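Long-range contacts in response regulator receiver modulated diguanylate cyclase with PAS/PAC sensor (Desulfovibrio desulfuricans subsp. desulfuricans, PDB 3CG0), which probably couples a signal received by its response-regulator receiver domain, the part in this structure, to cyclic di-GMP synthesis by a GGDEF domain elsewhere in the protein: residues Q28-Y34 against V113-H119; D56-I62 against L83-T89; D69-A75 against R99-V103. All blocks are in the same frame, centred on the assembly; numbering follows the deposited sequence. Where two conformers were deposited one is given.

Contact 1: residues Q28-Y34 against V113-H119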
loop_
_atom_site.group_PDB
_atom_site.type_symbol
_atom_site.label_atom_id
_atom_site.label_comp_id
_atom_site.label_asym_id
_atom_site.label_seq_id
_atom_site.Cartn_x
_atom_site.Cartn_y
_atom_site.Cartn_z
ATOM N N GLN C 28 10.127 27.166 19.743
ATOM C CA GLN C 28 9.196 26.033 19.620
ATOM C C GLN C 28 9.660 24.950 18.658
ATOM O O GLN C 28 9.540 23.780 18.972
ATOM C CB GLN C 28 7.802 26.498 19.213
ATOM C CG GLN C 28 7.009 27.146 20.326
ATOM C CD GLN C 28 5.635 27.584 19.868
ATOM O OE1 GLN C 28 5.494 28.528 19.091
ATOM N NE2 GLN C 28 4.611 26.903 20.359
ATOM N N LEU C 29 10.198 25.341 17.504
ATOM C CA LEU C 29 10.636 24.380 16.498
ATOM C C LEU C 29 11.885 23.637 16.912
ATOM O O LEU C 29 11.996 22.436 16.680
ATOM C CB LEU C 29 10.870 25.049 15.146
ATOM C CG LEU C 29 9.628 25.525 14.393
ATOM C CD1 LEU C 29 10.059 26.434 13.285
ATOM C CD2 LEU C 29 8.878 24.359 13.849
ATOM N N GLU C 30 12.820 24.358 17.522
ATOM C CA GLU C 30 14.059 23.768 18.018
ATOM C C GLU C 30 13.797 22.774 19.159
ATOM O O GLU C 30 14.464 21.745 19.240
ATOM C CB GLU C 30 15.005 24.863 18.489
ATOM C CG GLU C 30 16.460 24.594 18.197
ATOM C CD GLU C 30 16.917 25.254 16.915
ATOM O OE1 GLU C 30 16.487 24.819 15.822
ATOM O OE2 GLU C 30 17.717 26.208 17.006
ATOM N N SER C 31 12.812 23.080 20.009
ATOM C CA SER C 31 12.400 22.212 21.118
ATOM C C SER C 31 11.732 20.920 20.644
ATOM O O SER C 31 11.713 19.911 21.359
ATOM C CB SER C 31 11.443 22.968 22.047
ATOM O OG SER C 31 11.965 24.239 22.391
ATOM N N LEU C 32 11.160 20.965 19.442
ATOM C CA LEU C 32 10.507 19.803 18.855
ATOM C C LEU C 32 11.530 18.900 18.162
ATOM O O LEU C 32 11.298 17.699 17.991
ATOM C CB LEU C 32 9.388 20.233 17.893
ATOM C CG LEU C 32 8.114 20.796 18.553
ATOM C CD1 LEU C 32 7.239 21.533 17.552
ATOM C CD2 LEU C 32 7.301 19.703 19.260
ATOM N N GLY C 33 12.661 19.485 17.776
ATOM C CA GLY C 33 13.747 18.733 17.157
ATOM C C GLY C 33 14.098 19.191 15.751
ATOM O O GLY C 33 15.182 18.871 15.247
ATOM N N TYR C 34 13.188 19.944 15.129
ATOM C CA TYR C 34 13.343 20.409 13.751
ATOM C C TYR C 34 14.557 21.304 13.570
ATOM O O TYR C 34 14.918 22.067 14.456
ATOM C CB TYR C 34 12.097 21.176 13.286
ATOM C CG TYR C 34 10.818 20.377 13.306
ATOM C CD1 TYR C 34 10.584 19.370 12.370
ATOM C CD2 TYR C 34 9.827 20.645 14.248
ATOM C CE1 TYR C 34 9.405 18.629 12.391
ATOM C CE2 TYR C 34 8.646 19.922 14.272
ATOM C CZ TYR C 34 8.441 18.919 13.340
ATOM O OH TYR C 34 7.274 18.204 13.370
ATOM N N VAL C 113 1.099 30.087 18.559
ATOM C CA VAL C 113 0.990 28.735 18.038
ATOM C C VAL C 113 1.299 27.744 19.153
ATOM O O VAL C 113 2.331 27.861 19.817
ATOM C CB VAL C 113 1.965 28.526 16.838
ATOM C CG1 VAL C 113 1.885 27.104 16.294
ATOM C CG2 VAL C 113 1.692 29.547 15.728
ATOM N N ALA C 114 0.395 26.791 19.370
ATOM C CA ALA C 114 0.673 25.660 20.249
ATOM C C ALA C 114 1.677 24.733 19.575
ATOM O O ALA C 114 1.545 24.421 18.389
ATOM C CB ALA C 114 -0.613 24.914 20.585
ATOM N N ALA C 115 2.683 24.305 20.329
ATOM C CA ALA C 115 3.744 23.447 19.802
ATOM C C ALA C 115 3.251 22.096 19.279
ATOM O O ALA C 115 3.746 21.613 18.266
ATOM C CB ALA C 115 4.829 23.238 20.845
ATOM N N ASP C 116 2.288 21.492 19.973
ATOM C CA ASP C 116 1.807 20.161 19.606
ATOM C C ASP C 116 1.013 20.171 18.295
ATOM O O ASP C 116 1.082 19.217 17.524
ATOM C CB ASP C 116 1.032 19.498 20.763
ATOM C CG ASP C 116 -0.444 19.855 20.776
ATOM O OD1 ASP C 116 -1.278 18.967 20.479
ATOM O OD2 ASP C 116 -0.773 21.022 21.076
ATOM N N THR C 117 0.298 21.268 18.040
ATOM C CA THR C 117 -0.387 21.481 16.766
ATOM C C THR C 117 0.638 21.741 15.667
ATOM O O THR C 117 0.524 21.216 14.563
ATOM C CB THR C 117 -1.357 22.676 16.825
ATOM O OG1 THR C 117 -1.982 22.723 18.111
ATOM C CG2 THR C 117 -2.426 22.549 15.744
ATOM N N LEU C 118 1.638 22.552 15.992
ATOM C CA LEU C 118 2.748 22.858 15.105
ATOM C C LEU C 118 3.447 21.581 14.638
ATOM O O LEU C 118 3.694 21.405 13.446
ATOM C CB LEU C 118 3.737 23.773 15.836
ATOM C CG LEU C 118 5.008 24.227 15.137
ATOM C CD1 LEU C 118 4.625 24.932 13.864
ATOM C CD2 LEU C 118 5.818 25.128 16.067
ATOM N N HIS C 119 3.730 20.685 15.579
ATOM C CA HIS C 119 4.426 19.442 15.280
ATOM C C HIS C 119 3.639 18.500 14.366
ATOM O O HIS C 119 4.198 17.941 13.423
ATOM C CB HIS C 119 4.796 18.718 16.569
ATOM C CG HIS C 119 5.350 17.349 16.340
ATOM N ND1 HIS C 119 6.549 17.132 15.696
ATOM C CD2 HIS C 119 4.857 16.125 16.643
ATOM C CE1 HIS C 119 6.779 15.834 15.621
ATOM N NE2 HIS C 119 5.767 15.200 16.188
#
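The rings of Tyr34 and His119 meet rim to rim, with centroids 5.7 Å apart and planes inclined at 44°, so neither lies over the face of the other. Tyr34 CE2 lies at the imidazole edge, in its plane, while Leu32 CD1 sits in plane at the edge of the phenol. The polar link between the rings is a weak hydrogen bond from His119 ND1 to Tyr34 OH, 2.7 Å long but bent to 121° at the hydrogen. With CG of His119 anti to the backbone N (chi1 172°), the imidazole reaches the phenol hydroxyl. His119 CB packs beside both methyls of Leu32, 3.8 Å from Leu32 CD2.

At the other end, the extended Gln28 side chain crosses to the turn ahead of helix 115-132. Gln28 NE2 donates to Val113 O, which lies in the plane of the Gln28 amide; the modelled 2.5 Å is too short to be trusted as a length. Between the two polar ends, Leu118 CD2 fits against Gln28 CB and Leu29 CD2, the latter at 3.9 Å. Leu29 also packs on Val12 and Ile14, and Leu118 on Leu109, which ties this patch to the central sheet.

The contact thus joins the C-terminal end of helix 19-32 to the start of helix 115-132 in the receiver fold, their short axes crossing steeply. Leucine packing supplies the interior. A directed amide-to-carbonyl bond fixes the partly exposed Gln28 end, while the buried Tyr34 ring is tied to the partly exposed His119 by a weak, bent bond.

Contact 2: residues D56-I62 against L83-T89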
loop_
_atom_site.group_PDB
_atom_site.type_symbol
_atom_site.label_atom_id
_atom_site.label_comp_id
_atom_site.label_asym_id
_atom_site.label_seq_id
_atom_site.Cartn_x
_atom_site.Cartn_y
_atom_site.Cartn_z
ATOM N N ASP C 56 12.192 21.474 3.767
ATOM C CA ASP C 56 11.114 20.510 3.607
ATOM C C ASP C 56 9.750 21.192 3.691
ATOM O O ASP C 56 8.760 20.653 3.219
ATOM C CB ASP C 56 11.218 19.407 4.669
ATOM C CG ASP C 56 12.444 18.521 4.475
ATOM O OD1 ASP C 56 13.504 18.824 5.059
ATOM O OD2 ASP C 56 12.350 17.532 3.721
ATOM N N ILE C 57 9.706 22.374 4.301
ATOM C CA ILE C 57 8.459 23.096 4.556
ATOM C C ILE C 57 8.747 24.580 4.843
ATOM O O ILE C 57 9.845 24.935 5.262
ATOM C CB ILE C 57 7.647 22.445 5.731
ATOM C CG1 ILE C 57 6.226 23.012 5.807
ATOM C CG2 ILE C 57 8.399 22.563 7.066
ATOM C CD1 ILE C 57 5.256 22.176 6.566
ATOM N N ALA C 58 7.764 25.437 4.592
ATOM C CA ALA C 58 7.896 26.863 4.846
ATOM C C ALA C 58 6.736 27.334 5.703
ATOM O O ALA C 58 5.579 27.024 5.400
ATOM C CB ALA C 58 7.932 27.633 3.525
ATOM N N LEU C 59 7.046 28.058 6.782
ATOM C CA LEU C 59 6.021 28.694 7.607
ATOM C C LEU C 59 5.971 30.157 7.236
ATOM O O LEU C 59 6.966 30.847 7.367
ATOM C CB LEU C 59 6.325 28.535 9.098
ATOM C CG LEU C 59 6.514 27.124 9.667
ATOM C CD1 LEU C 59 6.527 27.193 11.174
ATOM C CD2 LEU C 59 5.441 26.169 9.189
ATOM N N VAL C 60 4.824 30.620 6.743
ATOM C CA VAL C 60 4.708 31.975 6.182
ATOM C C VAL C 60 3.686 32.781 6.970
ATOM O O VAL C 60 2.587 32.280 7.269
ATOM C CB VAL C 60 4.328 31.949 4.663
ATOM C CG1 VAL C 60 4.238 33.374 4.076
ATOM C CG2 VAL C 60 5.346 31.152 3.851
ATOM N N ASP C 61 4.032 34.020 7.329
ATOM C CA ASP C 61 3.023 34.874 7.945
ATOM C C ASP C 61 2.136 35.420 6.856
ATOM O O ASP C 61 2.612 36.067 5.912
ATOM C CB ASP C 61 3.602 36.006 8.790
ATOM C CG ASP C 61 2.620 36.487 9.855
ATOM O OD1 ASP C 61 1.518 36.967 9.506
ATOM O OD2 ASP C 61 2.932 36.359 11.055
ATOM N N ILE C 62 0.840 35.148 6.993
ATOM C CA ILE C 62 -0.138 35.515 5.980
ATOM C C ILE C 62 -0.215 37.031 5.818
ATOM O O ILE C 62 -0.538 37.528 4.744
ATOM C CB ILE C 62 -1.535 34.869 6.272
ATOM C CG1 ILE C 62 -2.402 34.828 5.005
ATOM C CG2 ILE C 62 -2.268 35.546 7.463
ATOM C CD1 ILE C 62 -3.488 33.768 5.055
ATOM N N LEU C 83 7.565 23.511 -2.059
ATOM C CA LEU C 83 7.438 23.470 -0.618
ATOM C C LEU C 83 5.974 23.414 -0.252
ATOM O O LEU C 83 5.155 24.133 -0.833
ATOM C CB LEU C 83 8.042 24.736 0.009
ATOM C CG LEU C 83 9.458 24.790 0.586
ATOM C CD1 LEU C 83 10.437 23.891 -0.153
ATOM C CD2 LEU C 83 9.957 26.233 0.600
ATOM N N PRO C 84 5.632 22.547 0.710
ATOM C CA PRO C 84 4.372 22.667 1.415
ATOM C C PRO C 84 4.366 23.930 2.278
ATOM O O PRO C 84 5.400 24.328 2.803
ATOM C CB PRO C 84 4.351 21.453 2.335
ATOM C CG PRO C 84 5.448 20.569 1.896
ATOM C CD PRO C 84 6.432 21.399 1.158
ATOM N N ILE C 85 3.184 24.505 2.451
ATOM C CA ILE C 85 3.007 25.777 3.105
ATOM C C ILE C 85 2.039 25.654 4.259
ATOM O O ILE C 85 0.928 25.149 4.089
ATOM C CB ILE C 85 2.417 26.822 2.120
ATOM C CG1 ILE C 85 3.351 27.019 0.912
ATOM C CG2 ILE C 85 2.145 28.146 2.839
ATOM C CD1 ILE C 85 4.823 27.292 1.272
ATOM N N ILE C 86 2.462 26.131 5.423
ATOM C CA ILE C 86 1.527 26.410 6.499
ATOM C C ILE C 86 1.545 27.907 6.715
ATOM O O ILE C 86 2.620 28.504 6.832
ATOM C CB ILE C 86 1.906 25.675 7.795
ATOM C CG1 ILE C 86 2.097 24.186 7.501
ATOM C CG2 ILE C 86 0.852 25.918 8.900
ATOM C CD1 ILE C 86 2.372 23.350 8.715
ATOM N N PHE C 87 0.367 28.530 6.711
ATOM C CA PHE C 87 0.299 29.961 6.972
ATOM C C PHE C 87 0.219 30.214 8.454
ATOM O O PHE C 87 -0.497 29.526 9.168
ATOM C CB PHE C 87 -0.900 30.618 6.302
ATOM C CG PHE C 87 -0.703 30.915 4.851
ATOM C CD1 PHE C 87 0.212 31.883 4.428
ATOM C CD2 PHE C 87 -1.479 30.266 3.903
ATOM C CE1 PHE C 87 0.362 32.155 3.097
ATOM C CE2 PHE C 87 -1.332 30.535 2.552
ATOM C CZ PHE C 87 -0.413 31.469 2.146
ATOM N N ILE C 88 0.966 31.209 8.903
ATOM C CA ILE C 88 0.877 31.709 10.271
ATOM C C ILE C 88 -0.064 32.909 10.261
ATOM O O ILE C 88 0.150 33.868 9.512
ATOM C CB ILE C 88 2.274 32.095 10.822
ATOM C CG1 ILE C 88 3.265 30.922 10.685
ATOM C CG2 ILE C 88 2.173 32.588 12.252
ATOM C CD1 ILE C 88 2.839 29.625 11.409
ATOM N N THR C 89 -1.120 32.849 11.065
ATOM C CA THR C 89 -2.176 33.856 10.989
ATOM C C THR C 89 -2.347 34.659 12.276
ATOM O O THR C 89 -1.992 34.202 13.364
ATOM C CB THR C 89 -3.559 33.244 10.623
ATOM O OG1 THR C 89 -4.049 32.465 11.719
ATOM C CG2 THR C 89 -3.483 32.383 9.380
#
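Ala58 and Val60 use both their N-H and C=O groups toward strand 85-89, in the register of a parallel pair. Ala58 N donates to Pro84 O at 3.2 Å, and Ala58 O receives Ile86 N at 3.2 Å. Val60 N then reaches Ile86 O at 3.1 Å. Val60 O accepts from Ile88 N, although the modelled 2.5 Å is doubtful as a length; Ile62 N closes the series on Ile88 O at 2.9 Å. Three carbonyls take CH groups as well: Leu59 CA-H points at Ile86 O, Phe87 CA-H at Val60 O, and Asp61 CA-H at Ile88 O.

The intervening residues Ile57, Leu59 and Asp61 spend their backbone bonds on the other neighbour, pairing with Leu13 and Val15 of strand 11-15. Strand 57-61 is therefore satisfied along both edges, as the middle strand of the five-stranded parallel sheet of the CheY-like receiver fold. With helix 70-80 it and strand 85-89 form a beta-alpha-beta unit.

Leu59, Asp61, Ile86 and Ile88 share one face of the sheet, where Leu59 CD2 packs on Ile86 CB and helix 115-132 lies across. On the opposite face, covered by helices 70-80 and 94-101, the Phe87 ring has Ile85 CG2 over one side and Ile62 CD1 over the other, the latter a CH-pi contact of 4.2 Å to the ring centroid.

Asp61, the predicted phosphorylation site, is unmodified here. Its OD1 accepts from Met63 N, and its OD2 forms a long, weak ion pair with Lys111 NZ; Glu16 OE1, a like charge, also lies near OD2. Asp56 OD1, just ahead of the strand, accepts from Gly11 N.

Contact 3: residues D69-A75 against R99-V103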
loop_
_atom_site.group_PDB
_atom_site.type_symbol
_atom_site.label_atom_id
_atom_site.label_comp_id
_atom_site.label_asym_id
_atom_site.label_seq_id
_atom_site.Cartn_x
_atom_site.Cartn_y
_atom_site.Cartn_z
ATOM N N ASP C 69 3.917 40.161 -0.500
ATOM C CA ASP C 69 3.115 39.862 0.684
ATOM C C ASP C 69 3.242 38.379 1.052
ATOM O O ASP C 69 3.963 37.635 0.383
ATOM C CB ASP C 69 1.653 40.333 0.546
ATOM C CG ASP C 69 0.931 39.729 -0.651
ATOM O OD1 ASP C 69 0.452 40.513 -1.498
ATOM O OD2 ASP C 69 0.816 38.484 -0.745
ATOM N N GLY C 70 2.553 37.963 2.112
ATOM C CA GLY C 70 2.632 36.588 2.605
ATOM C C GLY C 70 2.114 35.591 1.595
ATOM O O GLY C 70 2.683 34.519 1.411
ATOM N N VAL C 71 1.048 35.979 0.908
ATOM C CA VAL C 71 0.393 35.107 -0.052
ATOM C C VAL C 71 1.263 34.877 -1.290
ATOM O O VAL C 71 1.411 33.738 -1.741
ATOM C CB VAL C 71 -1.047 35.602 -0.361
ATOM C CG1 VAL C 71 -1.683 34.792 -1.454
ATOM C CG2 VAL C 71 -1.906 35.492 0.894
ATOM N N GLU C 72 1.869 35.949 -1.797
ATOM C CA GLU C 72 2.744 35.890 -2.964
ATOM C C GLU C 72 4.065 35.203 -2.672
ATOM O O GLU C 72 4.641 34.561 -3.543
ATOM C CB GLU C 72 3.063 37.295 -3.465
ATOM C CG GLU C 72 1.893 38.068 -4.042
ATOM C CD GLU C 72 2.311 39.454 -4.495
ATOM O OE1 GLU C 72 2.203 39.734 -5.708
ATOM O OE2 GLU C 72 2.769 40.256 -3.643
ATOM N N THR C 73 4.571 35.395 -1.458
ATOM C CA THR C 73 5.763 34.696 -1.002
ATOM C C THR C 73 5.462 33.194 -0.947
ATOM O O THR C 73 6.194 32.403 -1.512
ATOM C CB THR C 73 6.225 35.227 0.369
ATOM O OG1 THR C 73 6.462 36.640 0.270
ATOM C CG2 THR C 73 7.484 34.545 0.805
ATOM N N ALA C 74 4.358 32.819 -0.313
ATOM C CA ALA C 74 3.947 31.403 -0.277
ATOM C C ALA C 74 3.641 30.822 -1.670
ATOM O O ALA C 74 4.082 29.725 -1.980
ATOM C CB ALA C 74 2.774 31.241 0.621
ATOM N N ALA C 75 2.913 31.564 -2.511
ATOM C CA ALA C 75 2.669 31.162 -3.912
ATOM C C ALA C 75 3.947 30.800 -4.642
ATOM O O ALA C 75 4.000 29.783 -5.333
ATOM C CB ALA C 75 1.918 32.249 -4.681
ATOM N N ARG C 99 -7.215 34.837 -1.339
ATOM C CA ARG C 99 -6.002 34.721 -2.154
ATOM C C ARG C 99 -5.093 33.616 -1.636
ATOM O O ARG C 99 -4.360 33.000 -2.407
ATOM C CB ARG C 99 -5.204 36.027 -2.215
ATOM C CG ARG C 99 -5.996 37.301 -2.069
ATOM C CD ARG C 99 -5.374 38.473 -2.825
ATOM N NE ARG C 99 -3.925 38.383 -3.015
ATOM C CZ ARG C 99 -3.014 38.929 -2.210
ATOM N NH1 ARG C 99 -3.376 39.595 -1.120
ATOM N NH2 ARG C 99 -1.725 38.794 -2.495
ATOM N N ALA C 100 -5.144 33.371 -0.328
ATOM C CA ALA C 100 -4.351 32.314 0.294
ATOM C C ALA C 100 -4.852 30.934 -0.121
ATOM O O ALA C 100 -4.060 30.018 -0.285
ATOM C CB ALA C 100 -4.363 32.456 1.791
ATOM N N LYS C 101 -6.166 30.805 -0.311
ATOM C CA LYS C 101 -6.777 29.586 -0.854
ATOM C C LYS C 101 -6.088 29.111 -2.144
ATOM O O LYS C 101 -5.818 27.923 -2.300
ATOM C CB LYS C 101 -8.273 29.809 -1.107
ATOM C CG LYS C 101 -9.068 28.527 -1.360
ATOM C CD LYS C 101 -10.307 28.755 -2.232
ATOM C CE LYS C 101 -11.554 29.121 -1.423
ATOM N NZ LYS C 101 -11.648 30.584 -1.139
ATOM N N ARG C 102 -5.780 30.051 -3.036
ATOM C CA ARG C 102 -5.208 29.748 -4.356
ATOM C C ARG C 102 -3.786 29.186 -4.374
ATOM O O ARG C 102 -3.391 28.557 -5.361
ATOM C CB ARG C 102 -5.276 30.972 -5.279
ATOM C CG ARG C 102 -6.638 31.199 -5.914
ATOM C CD ARG C 102 -7.366 32.393 -5.325
ATOM N NE ARG C 102 -6.834 33.662 -5.825
ATOM C CZ ARG C 102 -7.441 34.843 -5.699
ATOM N NH1 ARG C 102 -8.619 34.940 -5.087
ATOM N NH2 ARG C 102 -6.869 35.936 -6.189
ATOM N N VAL C 103 -3.013 29.401 -3.308
ATOM C CA VAL C 103 -1.680 28.782 -3.214
ATOM C C VAL C 103 -1.821 27.348 -2.677
ATOM O O VAL C 103 -0.866 26.568 -2.688
ATOM C CB VAL C 103 -0.648 29.634 -2.378
ATOM C CG1 VAL C 103 -0.944 31.123 -2.480
ATOM C CG2 VAL C 103 -0.589 29.214 -0.923
#
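Asp69 and Arg99 are brought together by two torsions: CG of Asp69 sits between its backbone N and carbonyl carbon (chi1 58°), and the Arg99 chain bends sharply at chi3 (-27°), bringing the guanidinium in from the opposite direction. Asp69 is also the N-cap of helix 70-80 in the receiver fold and forms a capping box with Glu72, so a single carboxylate starts this helix and bridges to helix 94-101.

Arg99 NH2 carries the whole salt bridge, giving 2.9 Å to Asp69 OD1 and a weaker 3.1 Å to Asp69 OD2. The carboxylate lies at the edge of the guanidinium, yet the two planes stand 78° apart, so this is no flat two-nitrogen pairing. Asp69 OD2 also accepts from Glu72 N at 2.9 Å; the return bond of the box, Asp69 N to Glu72 OE2, is weak. The Glu72 carboxylate may favour the arginine electrostatically without touching it. Asp69 O takes both Thr73 N and Thr73 OG1, one from each face of its plane.

Beyond the salt bridge the contact turns apolar. Val71 CB lies over one face of the guanidinium, and Val71 CG1 packs on Arg99 CB. Val71 CG1 lies 3.4 Å from Arg99 O, and Val71 CG2 meets Ala100 CB. Ala74, Ala100 and Val103 all touch Phe87 of strand 85-89. Val103 CG1 finishes the seam, 3.6 Å from Val71 O and 3.8 Å from Ala75 CB.

How the contacts relate
All three contacts belong to one receiver domain with a five-stranded parallel sheet. Contact 2 joins two adjacent strands near the chain's centre. Contacts 1 and 3 lie on opposite sides of it, their own centres about 23 Å apart. Leu29 and Leu118 of contact 1 pack on Leu59, while Ala74 and Ala100 of contact 3 pack on Phe87. The segments of contacts 2 and 3 alternate along the chain (strand 57-61, helix 70-80, strand 85-89, end of helix 94-101), all nested inside the loop closed by contact 1. The strand carrying the predicted phosphorylation site Asp61 thus lies in a sheet with helices on both faces, 19-32 and 115-132 on one, 70-80 and 94-101 among those on the other.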